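Local coordinates for beta-lactamase-like protein (PDB 6B9V) that probably hydrolyses diphosphate bonds as a diphosphatase of the PhnP family, cleaving reactive photoproducts of FAD, with two manganese ions bound at its metal centre and a separate zinc site, at residues Ser30-Pro33 against His34-Arg37; Asn214-Ser217 against Ile218-Leu222; Glu240-Arg243 against Gln244-Ala247; Leu251-Asp254 against Gly255-Leu258. All coordinates share one frame; numbering follows the deposited sequence.

Interaction 1: residues Ser30-Pro33 against His34-Arg37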
loop_
_atom_site.group_PDB
_atom_site.type_symbol
_atom_site.label_atom_id
_atom_site.label_comp_id
_atom_site.label_asym_id
_atom_site.label_seq_id
_atom_site.Cartn_x
_atom_site.Cartn_y
_atom_site.Cartn_z
ATOM N N SER A 30 19.054 -10.436 -0.007
ATOM C CA SER A 30 19.096 -11.476 -1.023
ATOM C C SER A 30 18.765 -10.927 -2.412
ATOM O O SER A 30 17.932 -10.030 -2.556
ATOM C CB SER A 30 18.112 -12.592 -0.678
ATOM O OG SER A 30 18.010 -13.517 -1.749
ATOM N N SER A 31 19.378 -11.496 -3.440
ATOM C CA SER A 31 19.009 -11.123 -4.803
ATOM C C SER A 31 18.163 -12.200 -5.468
ATOM O O SER A 31 17.833 -12.102 -6.650
ATOM C CB SER A 31 20.254 -10.831 -5.638
ATOM O OG SER A 31 20.753 -9.546 -5.316
ATOM N N ASP A 32 17.804 -13.222 -4.698
ATOM C CA ASP A 32 16.873 -14.243 -5.172
ATOM C C ASP A 32 15.488 -13.615 -5.256
ATOM O O ASP A 32 14.953 -13.158 -4.248
ATOM C CB ASP A 32 16.892 -15.458 -4.229
ATOM C CG ASP A 32 16.041 -16.638 -4.728
ATOM O OD1 ASP A 32 15.196 -16.475 -5.635
ATOM O OD2 ASP A 32 16.215 -17.748 -4.178
ATOM N N PRO A 33 14.900 -13.580 -6.461
ATOM C CA PRO A 33 13.568 -12.976 -6.619
ATOM C C PRO A 33 12.515 -13.544 -5.658
ATOM O O PRO A 33 11.612 -12.817 -5.227
ATOM C CB PRO A 33 13.202 -13.309 -8.074
ATOM C CG PRO A 33 14.515 -13.474 -8.757
ATOM C CD PRO A 33 15.454 -14.054 -7.740
ATOM N N HIS A 34 12.629 -14.820 -5.300
ATOM C CA HIS A 34 11.610 -15.420 -4.431
ATOM C C HIS A 34 11.781 -14.978 -2.973
ATOM O O HIS A 34 10.910 -15.217 -2.149
ATOM C CB HIS A 34 11.644 -16.953 -4.527
ATOM C CG HIS A 34 11.124 -17.489 -5.836
ATOM N ND1 HIS A 34 10.527 -16.691 -6.778
ATOM C CD2 HIS A 34 11.125 -18.749 -6.342
ATOM C CE1 HIS A 34 10.174 -17.433 -7.823
ATOM N NE2 HIS A 34 10.530 -18.678 -7.582
ATOM N N ASP A 35 12.894 -14.320 -2.659
ATOM C CA ASP A 35 13.057 -13.738 -1.329
ATOM C C ASP A 35 12.416 -12.349 -1.241
ATOM O O ASP A 35 12.439 -11.726 -0.184
ATOM C CB ASP A 35 14.544 -13.657 -0.939
ATOM C CG ASP A 35 15.085 -14.978 -0.393
ATOM O OD1 ASP A 35 14.345 -15.694 0.306
ATOM O OD2 ASP A 35 16.263 -15.295 -0.657
ATOM N N ARG A 36 11.868 -11.860 -2.356
ATOM C CA ARG A 36 11.066 -10.645 -2.349
ATOM C C ARG A 36 9.618 -11.045 -2.207
ATOM O O ARG A 36 9.084 -11.766 -3.054
ATOM C CB ARG A 36 11.263 -9.822 -3.626
ATOM C CG ARG A 36 10.433 -8.537 -3.680
ATOM C CD ARG A 36 10.575 -7.846 -5.069
ATOM N NE ARG A 36 10.019 -6.487 -5.129
ATOM C CZ ARG A 36 8.721 -6.214 -5.274
ATOM N NH1 ARG A 36 7.841 -7.202 -5.339
ATOM N NH2 ARG A 36 8.294 -4.957 -5.334
ATOM N N ARG A 37 8.985 -10.584 -1.133
ATOM C CA ARG A 37 7.642 -11.041 -0.801
ATOM C C ARG A 37 6.711 -9.887 -0.416
ATOM O O ARG A 37 6.958 -9.194 0.567
ATOM C CB ARG A 37 7.708 -12.053 0.352
ATOM C CG ARG A 37 8.719 -13.199 0.168
ATOM C CD ARG A 37 8.505 -14.225 1.315
ATOM N NE ARG A 37 9.486 -15.303 1.286
ATOM C CZ ARG A 37 9.375 -16.419 0.565
ATOM N NH1 ARG A 37 8.329 -16.620 -0.225
ATOM N NH2 ARG A 37 10.326 -17.341 0.631
HETATM O O HOH W 1 16.778 -17.802 -1.573
#

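Interaction 2: residues Asn214-Ser217 against Ile218-Leu222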
loop_
_atom_site.group_PDB
_atom_site.type_symbol
_atom_site.label_atom_id
_atom_site.label_comp_id
_atom_site.label_asym_id
_atom_site.label_seq_id
_atom_site.Cartn_x
_atom_site.Cartn_y
_atom_site.Cartn_z
ATOM N N ASN A 214 6.274 -26.597 13.174
ATOM C CA ASN A 214 4.885 -26.872 13.522
ATOM C C ASN A 214 4.024 -27.095 12.287
ATOM O O ASN A 214 3.175 -27.997 12.242
ATOM C CB ASN A 214 4.300 -25.733 14.357
ATOM C CG ASN A 214 2.948 -26.093 14.946
ATOM O OD1 ASN A 214 2.830 -27.077 15.669
ATOM N ND2 ASN A 214 1.923 -25.309 14.628
ATOM N N SER A 215 4.265 -26.277 11.270
ATOM C CA SER A 215 3.465 -26.344 10.058
ATOM C C SER A 215 3.851 -27.553 9.225
ATOM O O SER A 215 3.013 -28.117 8.532
ATOM C CB SER A 215 3.602 -25.045 9.268
ATOM O OG SER A 215 2.863 -24.035 9.945
ATOM N N VAL A 216 5.107 -27.975 9.315
ATOM C CA VAL A 216 5.479 -29.270 8.742
ATOM C C VAL A 216 4.725 -30.427 9.434
ATOM O O VAL A 216 4.233 -31.343 8.759
ATOM C CB VAL A 216 6.999 -29.508 8.816
ATOM C CG1 VAL A 216 7.326 -30.972 8.557
ATOM C CG2 VAL A 216 7.736 -28.599 7.809
ATOM N N SER A 217 4.626 -30.399 10.767
ATOM C CA SER A 217 3.854 -31.436 11.475
ATOM C C SER A 217 2.378 -31.491 11.066
ATOM O O SER A 217 1.800 -32.582 10.847
ATOM C CB SER A 217 3.939 -31.233 12.983
ATOM O OG SER A 217 5.210 -31.616 13.442
ATOM N N ILE A 218 1.770 -30.309 10.990
ATOM C CA ILE A 218 0.396 -30.194 10.510
ATOM C C ILE A 218 0.283 -30.736 9.084
ATOM O O ILE A 218 -0.627 -31.519 8.770
ATOM C CB ILE A 218 -0.086 -28.721 10.577
ATOM C CG1 ILE A 218 -0.223 -28.291 12.044
ATOM C CG2 ILE A 218 -1.398 -28.526 9.803
ATOM C CD1 ILE A 218 -0.377 -26.770 12.247
ATOM N N ALA A 219 1.222 -30.340 8.227
ATOM C CA ALA A 219 1.236 -30.781 6.830
ATOM C C ALA A 219 1.297 -32.306 6.727
ATOM O O ALA A 219 0.640 -32.918 5.875
ATOM C CB ALA A 219 2.416 -30.148 6.073
ATOM N N GLU A 220 2.080 -32.921 7.603
ATOM C CA GLU A 220 2.239 -34.367 7.557
ATOM C C GLU A 220 1.030 -35.088 8.156
ATOM O O GLU A 220 0.797 -36.265 7.873
ATOM C CB GLU A 220 3.540 -34.768 8.249
ATOM C CG GLU A 220 4.756 -34.364 7.409
ATOM C CD GLU A 220 6.091 -34.707 8.045
ATOM O OE1 GLU A 220 7.106 -34.726 7.310
ATOM O OE2 GLU A 220 6.132 -34.943 9.271
ATOM N N LYS A 221 0.248 -34.383 8.966
ATOM C CA LYS A 221 -1.015 -34.950 9.416
ATOM C C LYS A 221 -2.104 -34.843 8.346
ATOM O O LYS A 221 -2.932 -35.751 8.202
ATOM C CB LYS A 221 -1.492 -34.275 10.705
ATOM C CG LYS A 221 -0.731 -34.696 11.958
ATOM C CD LYS A 221 -1.165 -33.845 13.149
ATOM C CE LYS A 221 -0.521 -34.312 14.451
ATOM N NZ LYS A 221 0.967 -34.280 14.380
ATOM N N LEU A 222 -2.129 -33.735 7.613
ATOM C CA LEU A 222 -3.216 -33.519 6.654
ATOM C C LEU A 222 -2.953 -34.146 5.276
ATOM O O LEU A 222 -3.895 -34.394 4.520
ATOM C CB LEU A 222 -3.499 -32.029 6.507
ATOM C CG LEU A 222 -4.038 -31.328 7.760
ATOM C CD1 LEU A 222 -4.169 -29.832 7.506
ATOM C CD2 LEU A 222 -5.385 -31.930 8.160
HETATM O O HOH W 2 2.752 -34.851 12.125
#

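Interaction 3: residues Glu240-Arg243 against Gln244-Ala247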
loop_
_atom_site.group_PDB
_atom_site.type_symbol
_atom_site.label_atom_id
_atom_site.label_comp_id
_atom_site.label_asym_id
_atom_site.label_seq_id
_atom_site.Cartn_x
_atom_site.Cartn_y
_atom_site.Cartn_z
ATOM N N GLU A 240 17.221 -22.092 0.433
ATOM C CA GLU A 240 17.895 -22.916 1.422
ATOM C C GLU A 240 16.871 -23.695 2.247
ATOM O O GLU A 240 17.114 -24.849 2.594
ATOM C CB GLU A 240 18.785 -22.066 2.336
ATOM C CG GLU A 240 19.835 -22.890 3.047
ATOM C CD GLU A 240 20.857 -22.048 3.787
ATOM O OE1 GLU A 240 20.903 -20.809 3.575
ATOM O OE2 GLU A 240 21.626 -22.639 4.575
ATOM N N THR A 241 15.735 -23.062 2.541
ATOM C CA THR A 241 14.662 -23.714 3.289
ATOM C C THR A 241 14.003 -24.776 2.435
ATOM O O THR A 241 13.737 -25.871 2.911
ATOM C CB THR A 241 13.582 -22.716 3.769
ATOM O OG1 THR A 241 14.168 -21.738 4.630
ATOM C CG2 THR A 241 12.468 -23.429 4.532
ATOM N N ASN A 242 13.731 -24.458 1.170
ATOM C CA ASN A 242 13.043 -25.426 0.315
ATOM C C ASN A 242 13.890 -26.655 0.014
ATOM O O ASN A 242 13.361 -27.754 -0.166
ATOM C CB ASN A 242 12.591 -24.775 -0.992
ATOM C CG ASN A 242 11.256 -24.079 -0.851
ATOM O OD1 ASN A 242 10.577 -24.220 0.169
ATOM N ND2 ASN A 242 10.876 -23.316 -1.857
ATOM N N ARG A 243 15.203 -26.471 -0.025
ATOM C CA ARG A 243 16.104 -27.598 -0.250
ATOM C C ARG A 243 16.019 -28.604 0.900
ATOM O O ARG A 243 16.287 -29.796 0.718
ATOM C CB ARG A 243 17.546 -27.093 -0.433
ATOM C CG ARG A 243 18.496 -28.074 -1.113
ATOM C CD ARG A 243 19.637 -27.339 -1.829
ATOM N NE ARG A 243 20.400 -26.472 -0.933
ATOM C CZ ARG A 243 20.457 -25.147 -1.037
ATOM N NH1 ARG A 243 19.802 -24.525 -2.010
ATOM N NH2 ARG A 243 21.177 -24.442 -0.170
ATOM N N GLN A 244 15.626 -28.129 2.078
ATOM C CA GLN A 244 15.646 -28.960 3.278
ATOM C C GLN A 244 14.284 -29.570 3.670
ATOM O O GLN A 244 14.244 -30.473 4.501
ATOM C CB GLN A 244 16.190 -28.157 4.473
ATOM C CG GLN A 244 17.724 -28.038 4.543
ATOM C CD GLN A 244 18.212 -26.599 4.716
ATOM O OE1 GLN A 244 17.680 -25.832 5.528
ATOM N NE2 GLN A 244 19.216 -26.222 3.933
ATOM N N LEU A 245 13.184 -29.094 3.082
ATOM C CA LEU A 245 11.839 -29.558 3.455
ATOM C C LEU A 245 11.496 -30.927 2.862
ATOM O O LEU A 245 12.082 -31.337 1.865
ATOM C CB LEU A 245 10.784 -28.525 3.008
ATOM C CG LEU A 245 10.757 -27.212 3.781
ATOM C CD1 LEU A 245 9.820 -26.232 3.057
ATOM C CD2 LEU A 245 10.297 -27.411 5.225
ATOM N N PRO A 246 10.540 -31.642 3.479
ATOM C CA PRO A 246 10.118 -32.940 2.940
ATOM C C PRO A 246 9.478 -32.818 1.566
ATOM O O PRO A 246 8.911 -31.767 1.258
ATOM C CB PRO A 246 9.088 -33.427 3.963
ATOM C CG PRO A 246 9.445 -32.748 5.212
ATOM C CD PRO A 246 9.965 -31.394 4.814
ATOM N N ALA A 247 9.552 -33.881 0.766
ATOM C CA ALA A 247 8.849 -33.916 -0.513
ATOM C C ALA A 247 7.387 -33.536 -0.318
ATOM O O ALA A 247 6.757 -33.942 0.654
ATOM C CB ALA A 247 8.961 -35.297 -1.160
HETATM O O HOH W 3 13.212 -30.625 -0.573
HETATM O O HOH W 4 14.612 -32.491 1.203
#

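Interaction 4: residues Leu251-Asp254 against Gly255-Leu258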
loop_
_atom_site.group_PDB
_atom_site.type_symbol
_atom_site.label_atom_id
_atom_site.label_comp_id
_atom_site.label_asym_id
_atom_site.label_seq_id
_atom_site.Cartn_x
_atom_site.Cartn_y
_atom_site.Cartn_z
ATOM N N LEU A 251 8.011 -23.714 0.631
ATOM C CA LEU A 251 7.585 -22.324 0.765
ATOM C C LEU A 251 6.970 -21.867 -0.552
ATOM O O LEU A 251 7.523 -22.147 -1.629
ATOM C CB LEU A 251 8.763 -21.393 1.124
ATOM C CG LEU A 251 9.618 -21.744 2.351
ATOM C CD1 LEU A 251 10.697 -20.679 2.546
ATOM C CD2 LEU A 251 8.761 -21.847 3.597
ATOM N N ALA A 252 5.838 -21.170 -0.480
ATOM C CA ALA A 252 5.312 -20.481 -1.670
ATOM C C ALA A 252 6.230 -19.340 -2.117
ATOM O O ALA A 252 7.172 -18.968 -1.407
ATOM C CB ALA A 252 3.914 -19.943 -1.406
ATOM N N HIS A 253 5.947 -18.774 -3.293
ATOM C CA HIS A 253 6.626 -17.550 -3.721
ATOM C C HIS A 253 5.634 -16.647 -4.449
ATOM O O HIS A 253 4.598 -17.118 -4.949
ATOM C CB HIS A 253 7.840 -17.848 -4.631
ATOM C CG HIS A 253 7.493 -18.540 -5.913
ATOM N ND1 HIS A 253 7.547 -19.916 -6.060
ATOM C CD2 HIS A 253 7.102 -18.056 -7.118
ATOM C CE1 HIS A 253 7.209 -20.239 -7.290
ATOM N NE2 HIS A 253 6.931 -19.129 -7.956
ATOM N N ASP A 254 5.930 -15.353 -4.473
ATOM C CA ASP A 254 5.076 -14.404 -5.195
ATOM C C ASP A 254 5.005 -14.786 -6.670
ATOM O O ASP A 254 6.043 -14.930 -7.319
ATOM C CB ASP A 254 5.609 -12.966 -5.067
ATOM C CG ASP A 254 5.404 -12.366 -3.679
ATOM O OD1 ASP A 254 5.220 -13.111 -2.683
ATOM O OD2 ASP A 254 5.462 -11.123 -3.572
ATOM N N GLY A 255 3.797 -14.919 -7.215
ATOM C CA GLY A 255 3.649 -15.230 -8.625
ATOM C C GLY A 255 3.392 -16.704 -8.908
ATOM O O GLY A 255 3.053 -17.079 -10.028
ATOM N N LEU A 256 3.540 -17.543 -7.890
ATOM C CA LEU A 256 3.251 -18.970 -8.039
ATOM C C LEU A 256 1.824 -19.217 -8.527
ATOM O O LEU A 256 0.868 -18.706 -7.946
ATOM C CB LEU A 256 3.461 -19.688 -6.707
ATOM C CG LEU A 256 3.120 -21.183 -6.641
ATOM C CD1 LEU A 256 3.959 -21.976 -7.622
ATOM C CD2 LEU A 256 3.350 -21.668 -5.201
ATOM N N LYS A 257 1.679 -19.999 -9.591
ATOM C CA LYS A 257 0.360 -20.361 -10.089
ATOM C C LYS A 257 0.167 -21.872 -9.996
ATOM O O LYS A 257 1.053 -22.634 -10.357
ATOM C CB LYS A 257 0.167 -19.878 -11.541
ATOM C CG LYS A 257 0.042 -18.369 -11.651
ATOM C CD LYS A 257 -0.259 -17.929 -13.083
ATOM C CE LYS A 257 -0.555 -16.443 -13.146
ATOM N NZ LYS A 257 -1.916 -16.084 -12.622
ATOM N N LEU A 258 -1.002 -22.288 -9.525
ATOM C CA LEU A 258 -1.294 -23.689 -9.272
ATOM C C LEU A 258 -2.650 -24.068 -9.825
ATOM O O LEU A 258 -3.620 -23.343 -9.627
ATOM C CB LEU A 258 -1.267 -23.968 -7.777
ATOM C CG LEU A 258 0.053 -23.709 -7.053
ATOM C CD1 LEU A 258 -0.177 -23.700 -5.531
ATOM C CD2 LEU A 258 1.075 -24.764 -7.461
#

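Interaction 1: residues Ser30-Pro33 against His34-Arg37
Asp35 OD2 is gripped from two directions. The hydroxyl of Ser30 donates to it, OG to OD2 2.7 Å, on the anti lone pair, the one turned from the other carboxylate oxygen, and a water donates to the same oxygen. That water also donates to Asp32 OD2, and so sits between two carboxylates whose OD2 atoms are 4.3 Å apart, where its two protons probably ease the repulsion. Ser30 OG plays a double part, since it also accepts from Asp32 N at 3.0 Å; this is an ST turn, and a small hydroxyl residue suits a place that needs donor and acceptor in one atom. The turn leads into a short 3-10 segment in the long loop between strands 2-9 and 41-46, the loop that also carries the three zinc-binding cysteines. Pro33, which has no N-H to offer, fits near its start, and the Asp35 N to Asp32 O bond (2.8 Å) and the Arg36 N to Pro33 O bond (3.0 Å) close its successive turns. With CG opposite the backbone N (chi1 -174°), the Asp32 carboxylate swings forward, and OD1 takes His34 N at 3.1 Å from above the carboxylate plane. Beyond the segments, Asp35 OD1 accepts from His238 N, and Arg36 reaches away along an extended chain to a salt bridge with Glu61.

Interaction 2: residues Asn214-Ser217 against Ile218-Leu222
Asn214 meets Ile218 one turn further along helix 212-222, the crossover helix of the beta-alpha-beta unit formed with strands 195-199 and 226-230. Asn214 O accepts from Ile218 N at 3.0 Å in a nearly straight bond, 167° at the hydrogen, while Asn214 ND2 lies 3.6 Å from the methyl CD1 of Ile218. CG1 of Ile218 stands beside its own backbone N (chi1 -68°), a torsion that lays the branch back along the helix against Asn214 O. The amide itself is held by Ser210 OG, to which Asn214 ND2 donates. Ser215 turns its side chain from the following residues: OG bonds to Asp199 O and Ser210 OG, so a hydroxyl at this buried position ties the helix to the end of strand 195-199. Ser215 O takes Ala219 N at 2.9 Å, and the Ala219 methyl, small enough to pack close to Thr227, brings the helix near strand 226-230. Val216 and Glu220 lie side by side and point the same way, CG1 of the valine 4.0 Å from OE1 of the glutamate; the valine also packs on Phe229, while the extended Glu220 runs along the exposed flank. Ser217 O accepts from Lys221 N at 3.0 Å and from a water. The lysine chain is bent at its last torsion (chi4 58°), which turns the ammonium back toward the helix, where Lys221 NZ donates to that same water at 2.9 Å.

Interaction 3: residues Glu240-Arg243 against Gln244-Ala247
Two torsions fold Gln244 back over Glu240: CG stands beside the backbone N (chi1 -80°), and the chain then bends at chi2 (129°), away from the usual staggered values. The amide comes to lie alongside the Glu240 side chain, pointing the same way, with Gln244 NE2 3.5 Å from CG of Glu240. The carboxylate and amide planes are almost perpendicular, 87° apart, so the flat groups do not stack. The whole amide lies against Glu240 O, with Gln244 NE2 at 2.8 Å and Gln244 OE1 at 3.1 Å from that oxygen, but the angle at NE2 is too poor for a hydrogen bond. These polar, flexible residues suit the exposed flank near the C-terminal part of helix 238-244, before the loop to strand 249-251. Gln244 N bonds to Thr241 O at 3.1 Å, three residues back, and Leu245 N adds a weak bond to the same oxygen at 3.3 Å. Beyond them, one water probably bridges the carbonyls of Asn242 and Leu245, and a second those of Arg243 and Leu245, each perhaps only part of the time. On the inner side Leu245 crosses Thr241 and Asn242, its CD1 4.1 Å from Thr241 CG2 and 3.6 Å from Asn242 OD1. Asn242 OD1 accepts from Leu251 N, an amide oxygen thereby pinning the helix to strand 249-251. Thr241 OG1 bonds to Pro237 O, which satisfies its hydroxyl at a buried site.

Interaction 4: residues Leu251-Asp254 against Gly255-Leu258
Leu256 lies over one face of the His253 ring in a CH-pi contact: its CB is 3.8 Å from the ring centroid and 14° off the normal, a little toward the rim. The two side chains cross at about a right angle. The imidazole gets there because its CG sits between the backbone N and the carbonyl carbon (chi1 62°), which folds the ring forward over the residues that follow. Leu256 CD1 continues on the same side to the CE1 end of the ring, 3.7 Å from His253 CE1. The aliphatic CB offers its C-H to the pi face, which is why leucine suits the place.

The hydrogen bonding is that of a type II beta turn from His253 to Leu256, which joins strand 249-251 of one sheet to strand 257-263 of the other in the metallo-beta-lactamase sandwich. Leu256 N donates to His253 O at 3.2 Å in a nearly straight bond. Gly255 fills the third position with a positive phi of 99°, where a CB would clash with Asp254 O. The Asp254 carboxylate bonds outward, to Ser12 and Leu38 N and in a salt bridge to Arg65, and so fastens the turn to neighbouring loops and helix 59-66.

Apolar packing is lighter: Ala252 CB meets Leu256 CD2 at 4.2 Å, and both side chains rest on Tyr228 of strand 226-230. His253 N is buried without a hydrogen-bond partner.

Overall arrangement
The four contacts form a chain in the order 1, 4, 3, 2. Between interactions 1 and 4, Arg37 NH1 reaches Ala252 O at 2.9 Å in a probable hydrogen bond, and the rings of His34 and His253 stack. Interactions 4 and 3 meet where Leu251 lies against helix 238-244, with Thr241 CB and Leu251 CD1 3.7 Å apart. Interaction 3 in turn packs on interaction 2 through Val216 CG2 and Leu245 CD2, 3.8 Å apart, whereas interactions 1 and 2 stay apart, about 13 Å between nearest atoms. The side chain of Ser30 is about 9 Å from the zinc ion, while those of Ser215 and Asp254 are each about 13 Å from a manganese ion.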